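Local structure of putative dehydrogenase (Pseudomonas fluorescens, 6UUG) at residues 268-272 against 300-304; 310-314 against 345-350. The protein is a flavin-dependent methanesulfinate monooxygenase, MsuC, the oxygenase of a two-component system in bacterial sulfur assimilation, and is built on the acyl-CoA dehydrogenase fold. All blocks are in the same frame, centred on the assembly; numbering follows the deposited sequence.

Contact 1 of 2, residues 268-272 against 300-304; sequences FEEAR and YGEFW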
loop_
_atom_site.group_PDB
_atom_site.type_symbol
_atom_site.label_atom_id
_atom_site.label_comp_id
_atom_site.label_asym_id
_atom_site.label_seq_id
_atom_site.Cartn_x
_atom_site.Cartn_y
_atom_site.Cartn_z
ATOM N N PHE A 268 -18.105 4.496 7.392
ATOM C CA PHE A 268 -18.568 3.930 6.135
ATOM C C PHE A 268 -20.035 4.262 5.892
ATOM O O PHE A 268 -20.410 4.691 4.796
ATOM C CB PHE A 268 -18.361 2.412 6.157
ATOM C CG PHE A 268 -19.037 1.675 5.036
ATOM C CD1 PHE A 268 -18.391 1.486 3.822
ATOM C CD2 PHE A 268 -20.296 1.107 5.222
ATOM C CE1 PHE A 268 -19.010 0.779 2.775
ATOM C CE2 PHE A 268 -20.917 0.392 4.191
ATOM C CZ PHE A 268 -20.272 0.233 2.967
ATOM N N GLU A 269 -20.882 4.055 6.903
ATOM C CA GLU A 269 -22.304 4.324 6.700
ATOM C C GLU A 269 -22.558 5.809 6.466
ATOM O O GLU A 269 -23.405 6.176 5.644
ATOM C CB GLU A 269 -23.119 3.809 7.881
ATOM C CG GLU A 269 -24.635 3.968 7.683
ATOM C CD GLU A 269 -25.153 3.381 6.365
ATOM O OE1 GLU A 269 -24.623 2.354 5.879
ATOM O OE2 GLU A 269 -26.112 3.956 5.812
ATOM N N GLU A 270 -21.836 6.682 7.166
ATOM C CA GLU A 270 -22.043 8.112 6.949
ATOM C C GLU A 270 -21.610 8.512 5.543
ATOM O O GLU A 270 -22.273 9.329 4.890
ATOM C CB GLU A 270 -21.295 8.926 8.011
ATOM C CG GLU A 270 -21.603 10.427 7.962
ATOM C CD GLU A 270 -21.158 11.188 9.213
ATOM O OE1 GLU A 270 -20.305 10.682 9.959
ATOM O OE2 GLU A 270 -21.669 12.302 9.446
ATOM N N ALA A 271 -20.510 7.932 5.053
ATOM C CA ALA A 271 -20.050 8.205 3.697
ATOM C C ALA A 271 -21.068 7.727 2.668
ATOM O O ALA A 271 -21.366 8.436 1.700
ATOM C CB ALA A 271 -18.688 7.543 3.464
ATOM N N ARG A 272 -21.588 6.508 2.855
ATOM C CA ARG A 272 -22.652 5.990 2.004
ATOM C C ARG A 272 -23.779 7.001 1.862
ATOM O O ARG A 272 -24.215 7.319 0.752
ATOM C CB ARG A 272 -23.226 4.701 2.604
ATOM C CG ARG A 272 -22.641 3.404 2.132
ATOM C CD ARG A 272 -23.570 2.250 2.569
ATOM N NE ARG A 272 -24.682 2.058 1.642
ATOM C CZ ARG A 272 -25.967 2.268 1.927
ATOM N NH1 ARG A 272 -26.339 2.668 3.138
ATOM N NH2 ARG A 272 -26.888 2.062 0.992
ATOM N N TYR A 300 -15.745 1.723 -2.970
ATOM C CA TYR A 300 -16.673 1.059 -2.057
ATOM C C TYR A 300 -16.427 -0.441 -1.982
ATOM O O TYR A 300 -16.600 -1.034 -0.908
ATOM C CB TYR A 300 -18.122 1.372 -2.454
ATOM C CG TYR A 300 -18.590 2.649 -1.790
ATOM C CD1 TYR A 300 -19.012 2.640 -0.471
ATOM C CD2 TYR A 300 -18.548 3.879 -2.466
ATOM C CE1 TYR A 300 -19.404 3.796 0.168
ATOM C CE2 TYR A 300 -18.962 5.055 -1.830
ATOM C CZ TYR A 300 -19.383 5.003 -0.522
ATOM O OH TYR A 300 -19.780 6.153 0.132
ATOM N N GLY A 301 -16.020 -1.068 -3.094
ATOM C CA GLY A 301 -15.661 -2.479 -3.050
ATOM C C GLY A 301 -14.446 -2.741 -2.179
ATOM O O GLY A 301 -14.398 -3.726 -1.448
ATOM N N GLU A 302 -13.455 -1.857 -2.238
ATOM C CA GLU A 302 -12.315 -1.983 -1.329
ATOM C C GLU A 302 -12.720 -1.756 0.125
ATOM O O GLU A 302 -12.257 -2.484 1.013
ATOM C CB GLU A 302 -11.198 -1.029 -1.769
ATOM C CG GLU A 302 -10.587 -1.480 -3.100
ATOM C CD GLU A 302 -9.423 -0.647 -3.565
ATOM O OE1 GLU A 302 -9.409 0.569 -3.308
ATOM O OE2 GLU A 302 -8.537 -1.210 -4.227
ATOM N N PHE A 303 -13.594 -0.780 0.398
ATOM C CA PHE A 303 -14.090 -0.627 1.766
ATOM C C PHE A 303 -14.772 -1.908 2.236
ATOM O O PHE A 303 -14.602 -2.334 3.388
ATOM C CB PHE A 303 -15.081 0.529 1.863
ATOM C CG PHE A 303 -14.509 1.871 1.469
ATOM C CD1 PHE A 303 -13.142 2.104 1.501
ATOM C CD2 PHE A 303 -15.348 2.879 1.042
ATOM C CE1 PHE A 303 -12.619 3.343 1.117
ATOM C CE2 PHE A 303 -14.844 4.119 0.666
ATOM C CZ PHE A 303 -13.474 4.348 0.693
ATOM N N TRP A 304 -15.543 -2.532 1.348
ATOM C CA TRP A 304 -16.303 -3.731 1.708
ATOM C C TRP A 304 -15.377 -4.881 2.066
ATOM O O TRP A 304 -15.565 -5.548 3.096
ATOM C CB TRP A 304 -17.228 -4.142 0.558
ATOM C CG TRP A 304 -18.075 -5.355 0.899
ATOM C CD1 TRP A 304 -17.916 -6.640 0.441
ATOM C CD2 TRP A 304 -19.209 -5.374 1.760
ATOM N NE1 TRP A 304 -18.877 -7.453 0.979
ATOM C CE2 TRP A 304 -19.686 -6.708 1.791
ATOM C CE3 TRP A 304 -19.856 -4.404 2.527
ATOM C CZ2 TRP A 304 -20.803 -7.085 2.541
ATOM C CZ3 TRP A 304 -20.977 -4.786 3.278
ATOM C CH2 TRP A 304 -21.420 -6.111 3.286
#

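Contact 2 of 2, residues 310-314 against 345-350; sequences IRLLV and TAKVAA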
loop_
_atom_site.group_PDB
_atom_site.type_symbol
_atom_site.label_atom_id
_atom_site.label_comp_id
_atom_site.label_asym_id
_atom_site.label_seq_id
_atom_site.Cartn_x
_atom_site.Cartn_y
_atom_site.Cartn_z
ATOM N N ILE A 310 -12.199 -7.452 8.676
ATOM C CA ILE A 310 -12.126 -7.010 10.074
ATOM C C ILE A 310 -13.254 -7.640 10.881
ATOM O O ILE A 310 -13.041 -8.149 11.987
ATOM C CB ILE A 310 -12.197 -5.476 10.183
ATOM C CG1 ILE A 310 -11.060 -4.805 9.435
ATOM C CG2 ILE A 310 -12.101 -5.060 11.649
ATOM C CD1 ILE A 310 -11.343 -3.347 9.227
ATOM N N ARG A 311 -14.475 -7.587 10.342
ATOM C CA ARG A 311 -15.631 -8.113 11.069
ATOM C C ARG A 311 -15.410 -9.560 11.494
ATOM O O ARG A 311 -15.629 -9.915 12.655
ATOM C CB ARG A 311 -16.886 -8.001 10.200
ATOM C CG ARG A 311 -17.451 -6.573 10.106
ATOM C CD ARG A 311 -18.442 -6.451 8.942
ATOM N NE ARG A 311 -19.046 -5.113 8.884
ATOM C CZ ARG A 311 -19.558 -4.563 7.785
ATOM N NH1 ARG A 311 -19.554 -5.230 6.637
ATOM N NH2 ARG A 311 -20.094 -3.348 7.835
ATOM N N LEU A 312 -14.980 -10.419 10.561
ATOM C CA LEU A 312 -14.806 -11.825 10.928
ATOM C C LEU A 312 -13.693 -12.011 11.962
ATOM O O LEU A 312 -13.818 -12.848 12.876
ATOM C CB LEU A 312 -14.536 -12.666 9.685
ATOM C CG LEU A 312 -15.671 -12.727 8.657
ATOM C CD1 LEU A 312 -15.314 -13.759 7.573
ATOM C CD2 LEU A 312 -17.015 -13.059 9.321
ATOM N N LEU A 313 -12.585 -11.279 11.823
ATOM C CA LEU A 313 -11.503 -11.415 12.800
ATOM C C LEU A 313 -11.944 -10.956 14.183
ATOM O O LEU A 313 -11.611 -11.594 15.195
ATOM C CB LEU A 313 -10.276 -10.620 12.346
ATOM C CG LEU A 313 -9.467 -11.182 11.180
ATOM C CD1 LEU A 313 -8.491 -10.048 10.730
ATOM C CD2 LEU A 313 -8.711 -12.440 11.637
ATOM N N VAL A 314 -12.670 -9.835 14.251
ATOM C CA VAL A 314 -13.132 -9.327 15.540
ATOM C C VAL A 314 -14.137 -10.295 16.165
ATOM O O VAL A 314 -14.071 -10.607 17.363
ATOM C CB VAL A 314 -13.720 -7.913 15.367
ATOM C CG1 VAL A 314 -14.374 -7.444 16.658
ATOM C CG2 VAL A 314 -12.607 -6.944 14.980
ATOM N N THR A 345 -4.358 -10.026 16.290
ATOM C CA THR A 345 -4.558 -10.098 14.844
ATOM C C THR A 345 -5.727 -9.218 14.422
ATOM O O THR A 345 -5.627 -8.441 13.462
ATOM C CB THR A 345 -4.805 -11.560 14.445
ATOM O OG1 THR A 345 -3.637 -12.343 14.736
ATOM C CG2 THR A 345 -5.122 -11.681 12.971
ATOM N N ALA A 346 -6.850 -9.326 15.143
ATOM C CA ALA A 346 -8.015 -8.485 14.860
ATOM C C ALA A 346 -7.714 -7.006 15.078
ATOM O O ALA A 346 -8.164 -6.152 14.300
ATOM C CB ALA A 346 -9.202 -8.920 15.731
ATOM N N LYS A 347 -6.962 -6.681 16.136
ATOM C CA LYS A 347 -6.659 -5.284 16.433
ATOM C C LYS A 347 -5.793 -4.658 15.351
ATOM O O LYS A 347 -6.026 -3.502 14.960
ATOM C CB LYS A 347 -5.972 -5.176 17.802
ATOM C CG LYS A 347 -5.947 -3.722 18.314
ATOM C CD LYS A 347 -5.502 -3.598 19.766
ATOM C CE LYS A 347 -5.317 -2.118 20.141
ATOM N NZ LYS A 347 -3.991 -1.878 20.754
ATOM N N VAL A 348 -4.777 -5.383 14.855
ATOM C CA VAL A 348 -3.951 -4.834 13.778
ATOM C C VAL A 348 -4.807 -4.541 12.548
ATOM O O VAL A 348 -4.731 -3.454 11.957
ATOM C CB VAL A 348 -2.786 -5.782 13.452
ATOM C CG1 VAL A 348 -2.046 -5.303 12.202
ATOM C CG2 VAL A 348 -1.821 -5.805 14.635
ATOM N N ALA A 349 -5.669 -5.490 12.163
ATOM C CA ALA A 349 -6.518 -5.279 10.996
ATOM C C ALA A 349 -7.481 -4.121 11.217
ATOM O O ALA A 349 -7.627 -3.249 10.345
ATOM C CB ALA A 349 -7.297 -6.550 10.657
ATOM N N ALA A 350 -8.142 -4.087 12.375
ATOM C CA ALA A 350 -9.091 -3.005 12.634
ATOM C C ALA A 350 -8.389 -1.657 12.646
ATOM O O ALA A 350 -8.932 -0.667 12.153
ATOM C CB ALA A 350 -9.816 -3.218 13.957
#

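Contact 1 of 2, residues 268-272 against 300-304
Phe-268 and Tyr-300 reach for each other across two antiparallel helices whose axes stay 12.2 Å apart. The aromatic side chains bridge much of this distance. CE1 of Phe-268 lies at the edge of the Tyr-300 ring, 3.7 Å from CD1 of Tyr-300. The two ring planes are turned by 68°. CG of Phe-268 lies anti to the backbone N (chi1 169°), which carries the ring out toward helix 294-327. There Phe-268 CD1 also meets CB of Phe-303, at 4.0 Å. Arg-272 adds its aliphatic part. Arg-272 CG sits over one face of the Phe-268 ring, toward the rim, and lies 3.8 Å from CE1 of Tyr-300. The chain then bends, and Arg-272 NH1 forms a salt bridge with Glu-269 OE2 at 3.0 Å. Tyr-300 OH comes close to Ala-271 O, but at a poor angle; its hydrogen-bond partner is Thr-275 OG1, one turn further along helix 247-277. Arg-272 NH2 bonds to Leu-404 O of the second subunit. The contact is therefore apolar between the helices, while the polar ends of Tyr-300 and Arg-272 are satisfied by their own chain and the second subunit.

Contact 2 of 2, residues 310-314 against 345-350
Two long helices of the C-terminal helical domain of the acyl-CoA dehydrogenase fold, 294-327 and 333-360, pack antiparallel here. Their local axes approach to 8.7 Å, and small residues on the second helix allow this. Ala-346 points at the first helix. Ala-346 CB lies 3.6 Å from Leu-313 O and also meets Leu-313 CB and Val-314 CG2. The two methyl branches of Leu-313 reach residues one turn apart on the second helix. Leu-313 CD1 touches Ala-349 CB at 3.7 Å, and Leu-313 CD2 touches Thr-345 CG2 at 3.9 Å. The Leu-313 and Thr-345 side chains cross at about a right angle. Thr-345 turns its methyl to this contact, while its OG1 bonds to Thr-341 O one turn back. Ile-310 works at the other end. Ile-310 CG2, anti to the backbone N, packs on Ala-350 CB at 3.7 Å. The CG1 branch extends (chi2 164°) and runs alongside the backbone of Ala-349, with Ile-310 CG1 3.9 Å from Ala-349 O. Leu-313 also packs on Leu-312 of the second subunit. All the touching residues are buried. The contact is held by van der Waals packing of branched side chains, mainly against alanines, with the Thr-345 methyl and backbone atoms taking part; the Thr-345 hydroxyl is satisfied within its own helix.

In the fold
From the N terminus, helix 247-277 comes first. Contact 1 joins it to helix 294-327 and closes a loop of 27 residues between its segments, 11 of them helical. Further along helix 294-327, contact 2 joins that helix to 333-360 and closes the next hairpin. The contacts follow in series and do not nest. Their centres are about 17 Å apart, yet they touch along the shared helix, where Trp-304 CZ3 lies 3.7 Å from Arg-311 NH1. Helix 294-327 thus links 247-277 to 333-360. Val-314 and Lys-347 of contact 2 also reach helix 247-277, so the three helices pack together. Both contacts border the second subunit: Trp-304 packs on its Thr-345.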